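Local coordinates for giding protein-mglB (Thermus thermophilus, PDB 1J3W), which probably acts in gliding motility as a Roadblock/LC7-type adaptor and guanyl-nucleotide exchange factor for a partner GTPase, at residues A69-A74 and E79-E84. Sequence-based numbering, arbitrary orientation.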
loop_
_atom_site.group_PDB
_atom_site.type_symbol
_atom_site.label_atom_id
_atom_site.label_comp_id
_atom_site.label_asym_id
_atom_site.label_seq_id
_atom_site.Cartn_x
_atom_site.Cartn_y
_atom_site.Cartn_z
ATOM N N ALA B 69 -2.676 3.123 -0.508
ATOM C CA ALA B 69 -1.301 2.949 -0.058
ATOM C C ALA B 69 -0.440 4.200 0.070
ATOM O O ALA B 69 0.354 4.310 1.007
ATOM C CB ALA B 69 -0.599 1.941 -0.957
ATOM N N THR B 70 -0.581 5.142 -0.855
ATOM C CA THR B 70 0.247 6.344 -0.808
ATOM C C THR B 70 -0.141 7.347 0.271
ATOM O O THR B 70 0.535 8.358 0.444
ATOM C CB THR B 70 0.248 7.087 -2.162
ATOM O OG1 THR B 70 -1.077 7.534 -2.466
ATOM C CG2 THR B 70 0.745 6.176 -3.274
ATOM N N GLN B 71 -1.210 7.076 1.010
ATOM C CA GLN B 71 -1.629 8.017 2.039
ATOM C C GLN B 71 -0.666 8.130 3.221
ATOM O O GLN B 71 -0.655 9.146 3.906
ATOM C CB GLN B 71 -3.054 7.695 2.497
ATOM C CG GLN B 71 -4.063 8.089 1.418
ATOM C CD GLN B 71 -5.506 7.935 1.836
ATOM O OE1 GLN B 71 -5.853 8.133 2.997
ATOM N NE2 GLN B 71 -6.364 7.606 0.876
ATOM N N ALA B 72 0.152 7.108 3.451
ATOM C CA ALA B 72 1.126 7.175 4.544
ATOM C C ALA B 72 2.154 8.253 4.177
ATOM O O ALA B 72 2.482 9.126 4.990
ATOM C CB ALA B 72 1.811 5.825 4.729
ATOM N N LEU B 73 2.653 8.184 2.945
ATOM C CA LEU B 73 3.617 9.162 2.447
ATOM C C LEU B 73 2.990 10.549 2.471
ATOM O O LEU B 73 3.632 11.523 2.861
ATOM C CB LEU B 73 4.023 8.836 1.008
ATOM C CG LEU B 73 5.267 7.996 0.730
ATOM C CD1 LEU B 73 5.333 7.683 -0.758
ATOM C CD2 LEU B 73 6.515 8.756 1.172
ATOM N N ALA B 74 1.733 10.638 2.045
ATOM C CA ALA B 74 1.040 11.917 2.019
ATOM C C ALA B 74 0.982 12.526 3.414
ATOM O O ALA B 74 1.317 13.697 3.604
ATOM C CB ALA B 74 -0.368 11.740 1.466
ATOM N N GLU B 79 0.005 16.144 4.127
ATOM C CA GLU B 79 -1.144 16.119 3.224
ATOM C C GLU B 79 -2.117 15.020 3.647
ATOM O O GLU B 79 -1.716 14.034 4.261
ATOM C CB GLU B 79 -0.683 15.815 1.796
ATOM C CG GLU B 79 0.302 16.799 1.193
ATOM C CD GLU B 79 -0.359 18.081 0.735
ATOM O OE1 GLU B 79 -1.580 18.062 0.465
ATOM O OE2 GLU B 79 0.350 19.102 0.625
ATOM N N ALA B 80 -3.392 15.189 3.317
ATOM C CA ALA B 80 -4.381 14.167 3.639
ATOM C C ALA B 80 -4.145 13.022 2.654
ATOM O O ALA B 80 -4.230 11.847 3.004
ATOM C CB ALA B 80 -5.786 14.722 3.477
ATOM N N ARG B 81 -3.838 13.391 1.415
ATOM C CA ARG B 81 -3.564 12.424 0.365
ATOM C C ARG B 81 -3.065 13.180 -0.857
ATOM O O ARG B 81 -3.180 14.402 -0.925
ATOM C CB ARG B 81 -4.832 11.630 0.026
ATOM C CG ARG B 81 -5.985 12.455 -0.502
ATOM C CD ARG B 81 -7.280 11.650 -0.433
ATOM N NE ARG B 81 -8.386 12.305 -1.117
ATOM C CZ ARG B 81 -9.646 11.885 -1.062
ATOM N NH1 ARG B 81 -9.962 10.809 -0.348
ATOM N NH2 ARG B 81 -10.590 12.531 -1.732
ATOM N N PHE B 82 -2.479 12.461 -1.806
ATOM C CA PHE B 82 -2.000 13.107 -3.018
ATOM C C PHE B 82 -3.182 13.240 -3.961
ATOM O O PHE B 82 -3.944 12.295 -4.146
ATOM C CB PHE B 82 -0.898 12.273 -3.669
ATOM C CG PHE B 82 0.361 12.205 -2.855
ATOM C CD1 PHE B 82 1.095 13.355 -2.590
ATOM C CD2 PHE B 82 0.811 10.990 -2.351
ATOM C CE1 PHE B 82 2.262 13.296 -1.834
ATOM C CE2 PHE B 82 1.973 10.919 -1.595
ATOM C CZ PHE B 82 2.702 12.072 -1.335
ATOM N N GLN B 83 -3.338 14.418 -4.548
ATOM C CA GLN B 83 -4.441 14.654 -5.468
ATOM C C GLN B 83 -4.107 14.235 -6.890
ATOM O O GLN B 83 -4.949 13.679 -7.590
ATOM C CB GLN B 83 -4.833 16.135 -5.463
ATOM C CG GLN B 83 -5.642 16.591 -4.248
ATOM C CD GLN B 83 -4.861 16.529 -2.951
ATOM O OE1 GLN B 83 -3.740 17.030 -2.864
ATOM N NE2 GLN B 83 -5.458 15.925 -1.928
ATOM N N GLU B 84 -2.872 14.491 -7.309
ATOM C CA GLU B 84 -2.430 14.172 -8.659
ATOM C C GLU B 84 -1.181 13.302 -8.615
ATOM O O GLU B 84 -0.271 13.554 -7.827
ATOM C CB GLU B 84 -2.132 15.475 -9.405
ATOM C CG GLU B 84 -1.849 15.347 -10.885
ATOM C CD GLU B 84 -1.591 16.697 -11.527
ATOM O OE1 GLU B 84 -0.688 17.416 -11.051
ATOM O OE2 GLU B 84 -2.287 17.047 -12.501
HETATM O O HOH W 1 -2.433 9.670 -1.237
#
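Phe82 lays one ring face over Ala74, bringing the loop that leads into strand 84-88 back against the short helix 71-76 of this Roadblock/LC7 domain. The methyl CB of Ala74 makes a CH-pi contact, 4.1 Å from the centroid of the Phe82 ring and 15° off its normal, although it sits toward the rim. Leu73 CB and Thr70 CB meet the ring at its edge, while Thr70 O approaches CE2 of Phe82 obliquely and also accepts the backbone bond from Ala74 N. With CG anti to its own carbonyl carbon (chi1 -67°), Phe82 sends the ring back to the first helical turn. An alanine here would probably leave the Ala74 methyl without its aromatic cover and open a gap between the helical segment and the loop where the ring had packed on Leu73 and Thr70. The same methyl also packs against the loop backbone, CB lying 3.4 Å from Arg81 CA.

Beyond the ring, Gln71 and Arg81 run side by side in the same direction, Gln71 CG touching Arg81 CB at 3.9 Å; the guanidinium continues to a salt bridge with Glu98. Where the two segments come closest, Glu79 N donates to Ala74 O over 2.8 Å, closing the turn between the segments. The Glu79 carboxylate turns away to the backbone amides of Glu90, Arg91 and Met92 of the second subunit, and His87 of the same second subunit also meets the Phe82 ring, tying this turn to the interface with that subunit. A water finally links the segments: it accepts from Phe82 N at 2.8 Å and bonds to Thr70 OG1, also at 2.8 Å.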